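Local coordinates for hydrogenase expression/formation protein (HypB) (Archaeoglobus fulgidus, PDB 2WSM) that probably binds and hydrolyses GTP as a dimerising G3E-family GTPase that handles nickel in the maturation of hydrogenase, at residues A[133-138]-A[150-155]. Residues are numbered along the deposited sequence; the frame is centred on the assembly and turned at random.
Sequences RVVMVS and PEIFRV
Val135 and Phe153 meet where strand 133-138 runs past helix 150-154, the two axes approaching to 9.0 Å at an angle of 132° between their N-to-C directions. Alternate strand residues, Arg133, Val135 and Val137, point toward segment 150-155. Val135 buries more surface here than any other residue, and does so with both methyls: CG1, anti to its backbone N (chi1 -177°), meets the Phe153 ring obliquely, 3.5 Å from CE2 of Phe153, while CG2 lies 3.7 Å from O of Ile152. The ring's far end reaches further along the strand, where Val137 CB meets its edge at 4.1 Å from Phe153 CZ. An alanine in place of Phe153 would probably open a gap over Val135 CG1 and Val137 CB, since the ring atoms supply these contacts. At the other end, the aliphatic part of Arg133 passes Val155, with CD 3.4 Å from O of Val155, and its guanidinium forms a salt bridge with Glu130. This buried contact packs a short helix on the central parallel sheet of a P-loop NTPase fold: strand 132-138 lies between strands 31-37 and 158-162, Ile152 also touches Met36, Phe153 touches Ile159, and Met177 of helix 174-184 packs against Val137.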
loop_
_atom_site.group_PDB
_atom_site.type_symbol
_atom_site.label_atom_id
_atom_site.label_comp_id
_atom_site.label_asym_id
_atom_site.label_seq_id
_atom_site.Cartn_x
_atom_site.Cartn_y
_atom_site.Cartn_z
ATOM N N ARG A 133 -8.006 6.997 -12.255
ATOM C CA ARG A 133 -7.796 6.796 -10.835
ATOM C C ARG A 133 -8.190 8.060 -10.082
ATOM O O ARG A 133 -7.743 9.160 -10.406
ATOM C CB ARG A 133 -6.327 6.471 -10.566
ATOM C CG ARG A 133 -5.929 5.027 -10.857
ATOM C CD ARG A 133 -4.693 4.947 -11.757
ATOM N NE ARG A 133 -5.108 4.909 -13.160
ATOM C CZ ARG A 133 -5.038 3.832 -13.939
ATOM N NH1 ARG A 133 -4.534 2.694 -13.473
ATOM N NH2 ARG A 133 -5.455 3.899 -15.195
ATOM N N VAL A 134 -9.038 7.899 -9.079
ATOM C CA VAL A 134 -9.358 8.997 -8.192
ATOM C C VAL A 134 -8.887 8.639 -6.786
ATOM O O VAL A 134 -9.032 7.497 -6.333
ATOM C CB VAL A 134 -10.866 9.332 -8.216
ATOM C CG1 VAL A 134 -11.188 10.449 -7.231
ATOM C CG2 VAL A 134 -11.288 9.741 -9.626
ATOM N N VAL A 135 -8.291 9.609 -6.115
ATOM C CA VAL A 135 -7.863 9.419 -4.746
ATOM C C VAL A 135 -8.551 10.465 -3.891
ATOM O O VAL A 135 -8.386 11.660 -4.114
ATOM C CB VAL A 135 -6.327 9.525 -4.578
ATOM C CG1 VAL A 135 -5.946 9.247 -3.131
ATOM C CG2 VAL A 135 -5.619 8.558 -5.495
ATOM N N MET A 136 -9.338 9.997 -2.930
ATOM C CA MET A 136 -10.120 10.857 -2.064
ATOM C C MET A 136 -9.496 10.935 -0.684
ATOM O O MET A 136 -9.101 9.920 -0.119
ATOM C CB MET A 136 -11.543 10.308 -1.930
ATOM C CG MET A 136 -12.351 10.338 -3.221
ATOM S SD MET A 136 -14.056 9.788 -2.984
ATOM C CE MET A 136 -14.693 11.083 -1.926
ATOM N N VAL A 137 -9.419 12.141 -0.138
ATOM C CA VAL A 137 -9.016 12.308 1.248
ATOM C C VAL A 137 -9.909 13.337 1.947
ATOM O O VAL A 137 -10.276 14.365 1.371
ATOM C CB VAL A 137 -7.526 12.707 1.367
ATOM C CG1 VAL A 137 -7.303 14.134 0.870
ATOM C CG2 VAL A 137 -7.054 12.557 2.792
ATOM N N SER A 138 -10.270 13.044 3.185
ATOM C CA SER A 138 -11.075 13.962 3.977
ATOM C C SER A 138 -10.157 14.805 4.865
ATOM O O SER A 138 -9.094 14.332 5.277
ATOM C CB SER A 138 -12.094 13.179 4.815
ATOM O OG SER A 138 -12.434 13.871 6.005
ATOM N N PRO A 150 2.875 9.832 -0.643
ATOM C CA PRO A 150 3.229 10.247 -2.003
ATOM C C PRO A 150 2.895 9.180 -3.036
ATOM O O PRO A 150 2.475 9.531 -4.134
ATOM C CB PRO A 150 4.752 10.422 -1.938
ATOM C CG PRO A 150 5.085 10.496 -0.490
ATOM C CD PRO A 150 4.053 9.711 0.231
ATOM N N GLU A 151 3.104 7.908 -2.705
ATOM C CA GLU A 151 2.952 6.842 -3.692
ATOM C C GLU A 151 1.544 6.794 -4.278
ATOM O O GLU A 151 1.371 6.737 -5.498
ATOM C CB GLU A 151 3.314 5.468 -3.110
ATOM C CG GLU A 151 4.780 5.275 -2.744
ATOM C CD GLU A 151 5.044 5.412 -1.253
ATOM O OE1 GLU A 151 5.789 4.567 -0.718
ATOM O OE2 GLU A 151 4.504 6.346 -0.612
ATOM N N ILE A 152 0.535 6.819 -3.411
ATOM C CA ILE A 152 -0.829 6.724 -3.887
ATOM C C ILE A 152 -1.286 8.011 -4.561
ATOM O O ILE A 152 -2.015 7.964 -5.555
ATOM C CB ILE A 152 -1.817 6.296 -2.786
ATOM C CG1 ILE A 152 -3.140 5.846 -3.420
ATOM C CG2 ILE A 152 -2.046 7.414 -1.785
ATOM C CD1 ILE A 152 -3.927 4.854 -2.570
ATOM N N PHE A 153 -0.849 9.159 -4.046
ATOM C CA PHE A 153 -1.306 10.428 -4.624
ATOM C C PHE A 153 -0.682 10.668 -5.992
ATOM O O PHE A 153 -1.245 11.373 -6.815
ATOM C CB PHE A 153 -1.117 11.607 -3.665
ATOM C CG PHE A 153 -2.148 11.647 -2.567
ATOM C CD1 PHE A 153 -1.850 11.186 -1.291
ATOM C CD2 PHE A 153 -3.438 12.102 -2.830
ATOM C CE1 PHE A 153 -2.802 11.195 -0.296
ATOM C CE2 PHE A 153 -4.406 12.116 -1.837
ATOM C CZ PHE A 153 -4.095 11.660 -0.569
ATOM N N ARG A 154 0.453 10.025 -6.243
ATOM C CA ARG A 154 1.101 10.106 -7.545
ATOM C C ARG A 154 0.320 9.425 -8.669
ATOM O O ARG A 154 0.444 9.820 -9.823
ATOM C CB ARG A 154 2.515 9.530 -7.485
ATOM C CG ARG A 154 3.618 10.567 -7.559
ATOM C CD ARG A 154 4.997 9.915 -7.416
ATOM N NE ARG A 154 5.383 9.755 -6.016
ATOM C CZ ARG A 154 6.072 8.719 -5.538
ATOM N NH1 ARG A 154 6.375 8.657 -4.245
ATOM N NH2 ARG A 154 6.448 7.736 -6.351
ATOM N N VAL A 155 -0.472 8.405 -8.344
ATOM C CA VAL A 155 -1.116 7.604 -9.383
ATOM C C VAL A 155 -2.458 8.200 -9.803
ATOM O O VAL A 155 -3.058 7.771 -10.787
ATOM C CB VAL A 155 -1.281 6.109 -8.966
ATOM C CG1 VAL A 155 0.054 5.530 -8.494
ATOM C CG2 VAL A 155 -2.348 5.946 -7.884
#